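Local coordinates for DinB-like domain-containing protein (Enterococcus faecalis, PDB 3CEX) that is of unknown function but belongs to the DinB superfamily of helical-bundle proteins, several relatives of which are metal-dependent enzymes, at residues Ala26-Ala38 with Gly160-Lys172. Residues are numbered along the deposited sequence; the frame is centred on the assembly and turned at random.
Sequences AQMTVAEANTMPA and GQAVYTRRLVIGK. With ACY (acetic acid), chain C.
NH1 of R166, whose guanidinium has the Q27 amide over the rim of one face, serves two oxygens. It forms a salt bridge with OXT of the C-terminal K172 at 3.0 Å. The same R166 NH1 bonds ACY OXT, of an acetate probably from the crystallisation liquor, at 2.9 Å. This is one end of the DinB four-helix bundle, where the last helix, 144-170, finishes against the connection between helices 8-25 and 44-62. G171 leaves the helix with positive phi, and beyond it the K172 carboxylate lies beside R166, whose NE bonds O of K172 at 2.8 Å, in the guanidinium plane and on a carbonyl lone pair. A bend at chi3 (72°) takes the arginine end out of line with its chain and onto this side-on grip. V163 O covers the face opposite Q27. The Q27 amide, turned 31° from the guanidinium, is held by NE2 to E23 O; its OE1 takes a weak bond from K172 NZ, 3.1 Å away. T24 OG1 bonds NH2 of R166, while R167, which also grips the acetate, reaches L40 O of the second subunit through NH1.

Apolar packing takes over toward the short helix 30-33. The selenomethionine M28 lays SE beside CG of R166 and brings CE to 4.1 Å from CB of V169. V169 parts its two methyls, CG1 toward E32 O and CB of T35, CG2 to 3.8 Å from CG of P37. I170 sets CG2 crosswise against the E32 carboxylate, 3.6 Å from CD. That carboxylate is already committed to a capping box: OE1 receives T29 N from above its plane, while E32 N bonds T29 OG1. Buried T165 gives OG1 to K42 O and presents CG2 to CD of P37 at 3.9 Å.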
loop_
_atom_site.group_PDB
_atom_site.type_symbol
_atom_site.label_atom_id
_atom_site.label_comp_id
_atom_site.label_asym_id
_atom_site.label_seq_id
_atom_site.Cartn_x
_atom_site.Cartn_y
_atom_site.Cartn_z
ATOM N N ALA A 26 16.649 -1.096 -7.397
ATOM C CA ALA A 26 17.440 -1.057 -8.619
ATOM C C ALA A 26 17.990 0.343 -8.922
ATOM O O ALA A 26 18.962 0.452 -9.650
ATOM C CB ALA A 26 16.632 -1.599 -9.862
ATOM N N GLN A 27 17.382 1.409 -8.393
ATOM C CA GLN A 27 17.887 2.764 -8.669
ATOM C C GLN A 27 18.938 3.215 -7.681
ATOM O O GLN A 27 19.471 4.310 -7.835
ATOM C CB GLN A 27 16.748 3.784 -8.709
ATOM C CG GLN A 27 15.718 3.465 -9.795
ATOM C CD GLN A 27 14.528 4.385 -9.737
ATOM O OE1 GLN A 27 14.661 5.617 -9.919
ATOM N NE2 GLN A 27 13.347 3.808 -9.474
HETATM N N MSE A 28 19.264 2.396 -6.682
HETATM C CA MSE A 28 20.107 2.865 -5.590
HETATM C C MSE A 28 21.379 2.052 -5.450
HETATM O O MSE A 28 21.388 0.879 -5.753
HETATM C CB MSE A 28 19.329 2.778 -4.262
HETATM C CG MSE A 28 17.999 3.473 -4.373
HETATM SE SE MSE A 28 16.858 3.296 -2.812
HETATM C CE MSE A 28 17.467 4.859 -1.734
ATOM N N THR A 29 22.431 2.680 -4.952
ATOM C CA THR A 29 23.590 1.952 -4.422
ATOM C C THR A 29 23.204 1.406 -3.045
ATOM O O THR A 29 22.198 1.830 -2.477
ATOM C CB THR A 29 24.815 2.882 -4.264
ATOM O OG1 THR A 29 24.521 3.867 -3.256
ATOM C CG2 THR A 29 25.163 3.566 -5.610
ATOM N N VAL A 30 23.971 0.450 -2.526
ATOM C CA VAL A 30 23.693 -0.093 -1.202
ATOM C C VAL A 30 23.847 1.003 -0.134
ATOM O O VAL A 30 23.067 1.039 0.797
ATOM C CB VAL A 30 24.553 -1.368 -0.857
ATOM C CG1 VAL A 30 25.983 -1.070 -0.852
ATOM C CG2 VAL A 30 24.164 -1.941 0.504
ATOM N N ALA A 31 24.821 1.904 -0.275
ATOM C CA ALA A 31 24.975 3.025 0.675
ATOM C C ALA A 31 23.726 3.902 0.728
ATOM O O ALA A 31 23.253 4.288 1.811
ATOM C CB ALA A 31 26.233 3.873 0.345
ATOM N N GLU A 32 23.152 4.166 -0.438
ATOM C CA GLU A 32 21.907 4.934 -0.536
ATOM C C GLU A 32 20.745 4.188 0.091
ATOM O O GLU A 32 19.944 4.786 0.822
ATOM C CB GLU A 32 21.579 5.265 -1.993
ATOM C CG GLU A 32 22.406 6.463 -2.514
ATOM C CD GLU A 32 22.507 6.540 -4.022
ATOM O OE1 GLU A 32 21.939 5.662 -4.733
ATOM O OE2 GLU A 32 23.164 7.506 -4.505
ATOM N N ALA A 33 20.643 2.903 -0.209
ATOM C CA ALA A 33 19.583 2.051 0.345
ATOM C C ALA A 33 19.635 2.016 1.865
ATOM O O ALA A 33 18.598 1.924 2.518
ATOM C CB ALA A 33 19.709 0.624 -0.196
ATOM N N ASN A 34 20.848 2.032 2.418
ATOM C CA ASN A 34 21.056 2.037 3.874
ATOM C C ASN A 34 20.800 3.391 4.554
ATOM O O ASN A 34 20.899 3.497 5.768
ATOM C CB ASN A 34 22.511 1.632 4.179
ATOM C CG ASN A 34 22.771 0.162 3.963
ATOM O OD1 ASN A 34 21.859 -0.649 4.019
ATOM N ND2 ASN A 34 24.028 -0.188 3.761
ATOM N N THR A 35 20.531 4.434 3.775
ATOM C CA THR A 35 20.468 5.777 4.304
ATOM C C THR A 35 19.089 6.104 4.831
ATOM O O THR A 35 18.086 6.033 4.086
ATOM C CB THR A 35 20.860 6.804 3.250
ATOM O OG1 THR A 35 22.226 6.571 2.890
ATOM C CG2 THR A 35 20.706 8.259 3.787
HETATM N N MSE A 36 19.025 6.496 6.107
HETATM C CA MSE A 36 17.730 6.938 6.639
HETATM C C MSE A 36 17.706 8.454 6.678
HETATM O O MSE A 36 18.549 9.070 7.337
HETATM C CB MSE A 36 17.333 6.193 7.932
HETATM C CG MSE A 36 17.864 6.619 9.216
HETATM SE SE MSE A 36 16.948 5.535 10.615
HETATM C CE MSE A 36 15.311 6.542 10.899
ATOM N N PRO A 37 16.830 9.075 5.859
ATOM C CA PRO A 37 16.879 10.530 5.716
ATOM C C PRO A 37 16.404 11.382 6.917
ATOM O O PRO A 37 16.650 12.586 6.928
ATOM C CB PRO A 37 16.035 10.807 4.447
ATOM C CG PRO A 37 15.223 9.628 4.212
ATOM C CD PRO A 37 15.818 8.467 4.977
ATOM N N ALA A 38 15.781 10.775 7.923
ATOM C CA ALA A 38 15.255 11.524 9.075
ATOM C C ALA A 38 14.876 10.534 10.161
ATOM O O ALA A 38 14.665 9.357 9.877
ATOM C CB ALA A 38 14.023 12.372 8.673
ATOM N N GLY A 160 5.036 1.793 -0.930
ATOM C CA GLY A 160 4.807 3.196 -1.200
ATOM C C GLY A 160 5.757 4.084 -0.445
ATOM O O GLY A 160 6.299 5.043 -1.007
ATOM N N GLN A 161 5.966 3.779 0.836
ATOM C CA GLN A 161 6.922 4.584 1.630
ATOM C C GLN A 161 8.326 4.495 1.054
ATOM O O GLN A 161 9.077 5.461 1.068
ATOM C CB GLN A 161 6.872 4.143 3.117
ATOM C CG GLN A 161 5.588 4.547 3.809
ATOM C CD GLN A 161 5.433 4.005 5.232
ATOM O OE1 GLN A 161 6.213 3.151 5.661
ATOM N NE2 GLN A 161 4.443 4.533 5.977
ATOM N N ALA A 162 8.708 3.331 0.549
ATOM C CA ALA A 162 10.066 3.158 -0.046
ATOM C C ALA A 162 10.322 4.091 -1.215
ATOM O O ALA A 162 11.432 4.588 -1.381
ATOM C CB ALA A 162 10.293 1.709 -0.476
ATOM N N VAL A 163 9.295 4.336 -2.021
ATOM C CA VAL A 163 9.388 5.313 -3.117
ATOM C C VAL A 163 9.729 6.709 -2.616
ATOM O O VAL A 163 10.582 7.394 -3.181
ATOM C CB VAL A 163 8.080 5.368 -3.885
ATOM C CG1 VAL A 163 8.089 6.515 -4.880
ATOM C CG2 VAL A 163 7.814 4.011 -4.577
ATOM N N TYR A 164 9.067 7.115 -1.534
ATOM C CA TYR A 164 9.307 8.417 -0.906
ATOM C C TYR A 164 10.707 8.537 -0.306
ATOM O O TYR A 164 11.373 9.538 -0.503
ATOM C CB TYR A 164 8.153 8.742 0.087
ATOM C CG TYR A 164 6.998 9.510 -0.552
ATOM C CD1 TYR A 164 6.754 9.455 -1.916
ATOM C CD2 TYR A 164 6.159 10.300 0.202
ATOM C CE1 TYR A 164 5.724 10.192 -2.512
ATOM C CE2 TYR A 164 5.150 11.034 -0.385
ATOM C CZ TYR A 164 4.936 10.964 -1.751
ATOM O OH TYR A 164 3.920 11.690 -2.352
ATOM N N THR A 165 11.143 7.538 0.447
ATOM C CA THR A 165 12.497 7.559 0.972
ATOM C C THR A 165 13.519 7.669 -0.166
ATOM O O THR A 165 14.504 8.397 -0.067
ATOM C CB THR A 165 12.807 6.284 1.737
ATOM O OG1 THR A 165 12.017 6.245 2.925
ATOM C CG2 THR A 165 14.312 6.247 2.115
ATOM N N ARG A 166 13.307 6.915 -1.236
ATOM C CA ARG A 166 14.180 6.980 -2.417
ATOM C C ARG A 166 14.255 8.398 -2.948
ATOM O O ARG A 166 15.354 8.919 -3.196
ATOM C CB ARG A 166 13.681 6.038 -3.525
ATOM C CG ARG A 166 14.590 5.930 -4.771
ATOM C CD ARG A 166 13.802 5.488 -6.006
ATOM N NE ARG A 166 12.921 6.523 -6.541
ATOM C CZ ARG A 166 11.682 6.328 -7.016
ATOM N NH1 ARG A 166 10.997 7.359 -7.487
ATOM N NH2 ARG A 166 11.115 5.124 -7.023
ATOM N N ARG A 167 13.103 9.032 -3.121
ATOM C CA ARG A 167 13.046 10.414 -3.585
ATOM C C ARG A 167 13.804 11.374 -2.683
ATOM O O ARG A 167 14.521 12.244 -3.170
ATOM C CB ARG A 167 11.597 10.880 -3.808
ATOM C CG ARG A 167 10.911 10.141 -4.967
ATOM C CD ARG A 167 9.432 10.428 -5.045
ATOM N NE ARG A 167 8.785 9.741 -6.163
ATOM C CZ ARG A 167 7.515 9.936 -6.540
ATOM N NH1 ARG A 167 6.749 10.836 -5.930
ATOM N NH2 ARG A 167 7.007 9.249 -7.555
ATOM N N LEU A 168 13.678 11.187 -1.373
ATOM C CA LEU A 168 14.389 12.033 -0.418
ATOM C C LEU A 168 15.879 11.785 -0.433
ATOM O O LEU A 168 16.667 12.711 -0.233
ATOM C CB LEU A 168 13.855 11.778 1.001
ATOM C CG LEU A 168 12.402 12.143 1.245
ATOM C CD1 LEU A 168 11.915 11.608 2.562
ATOM C CD2 LEU A 168 12.265 13.669 1.173
ATOM N N VAL A 169 16.284 10.550 -0.706
ATOM C CA VAL A 169 17.691 10.188 -0.599
ATOM C C VAL A 169 18.459 10.495 -1.881
ATOM O O VAL A 169 19.582 11.018 -1.830
ATOM C CB VAL A 169 17.871 8.690 -0.198
ATOM C CG1 VAL A 169 19.345 8.285 -0.269
ATOM C CG2 VAL A 169 17.288 8.437 1.209
ATOM N N ILE A 170 17.869 10.178 -3.023
ATOM C CA ILE A 170 18.553 10.377 -4.307
ATOM C C ILE A 170 17.940 11.446 -5.216
ATOM O O ILE A 170 18.400 11.618 -6.329
ATOM C CB ILE A 170 18.709 9.020 -5.089
ATOM C CG1 ILE A 170 17.418 8.580 -5.767
ATOM C CG2 ILE A 170 19.174 7.903 -4.155
ATOM C CD1 ILE A 170 17.604 7.343 -6.672
ATOM N N GLY A 171 16.895 12.132 -4.763
ATOM C CA GLY A 171 16.292 13.235 -5.514
ATOM C C GLY A 171 15.526 12.855 -6.770
ATOM O O GLY A 171 15.257 13.694 -7.628
ATOM N N LYS A 172 15.175 11.593 -6.907
ATOM C CA LYS A 172 14.424 11.173 -8.078
ATOM C C LYS A 172 13.677 9.893 -7.787
ATOM O O LYS A 172 13.928 9.172 -6.811
ATOM C CB LYS A 172 15.350 10.996 -9.307
ATOM C CG LYS A 172 16.365 9.861 -9.176
ATOM C CD LYS A 172 17.384 9.841 -10.315
ATOM C CE LYS A 172 18.035 8.452 -10.448
ATOM N NZ LYS A 172 17.066 7.357 -10.844
ATOM O OXT LYS A 172 12.768 9.597 -8.543
HETATM C C ACY C . 7.772 6.035 -8.877
HETATM O O ACY C . 8.316 4.910 -8.657
HETATM O OXT ACY C . 8.364 7.137 -8.710
HETATM C CH3 ACY C . 6.336 6.086 -9.375
#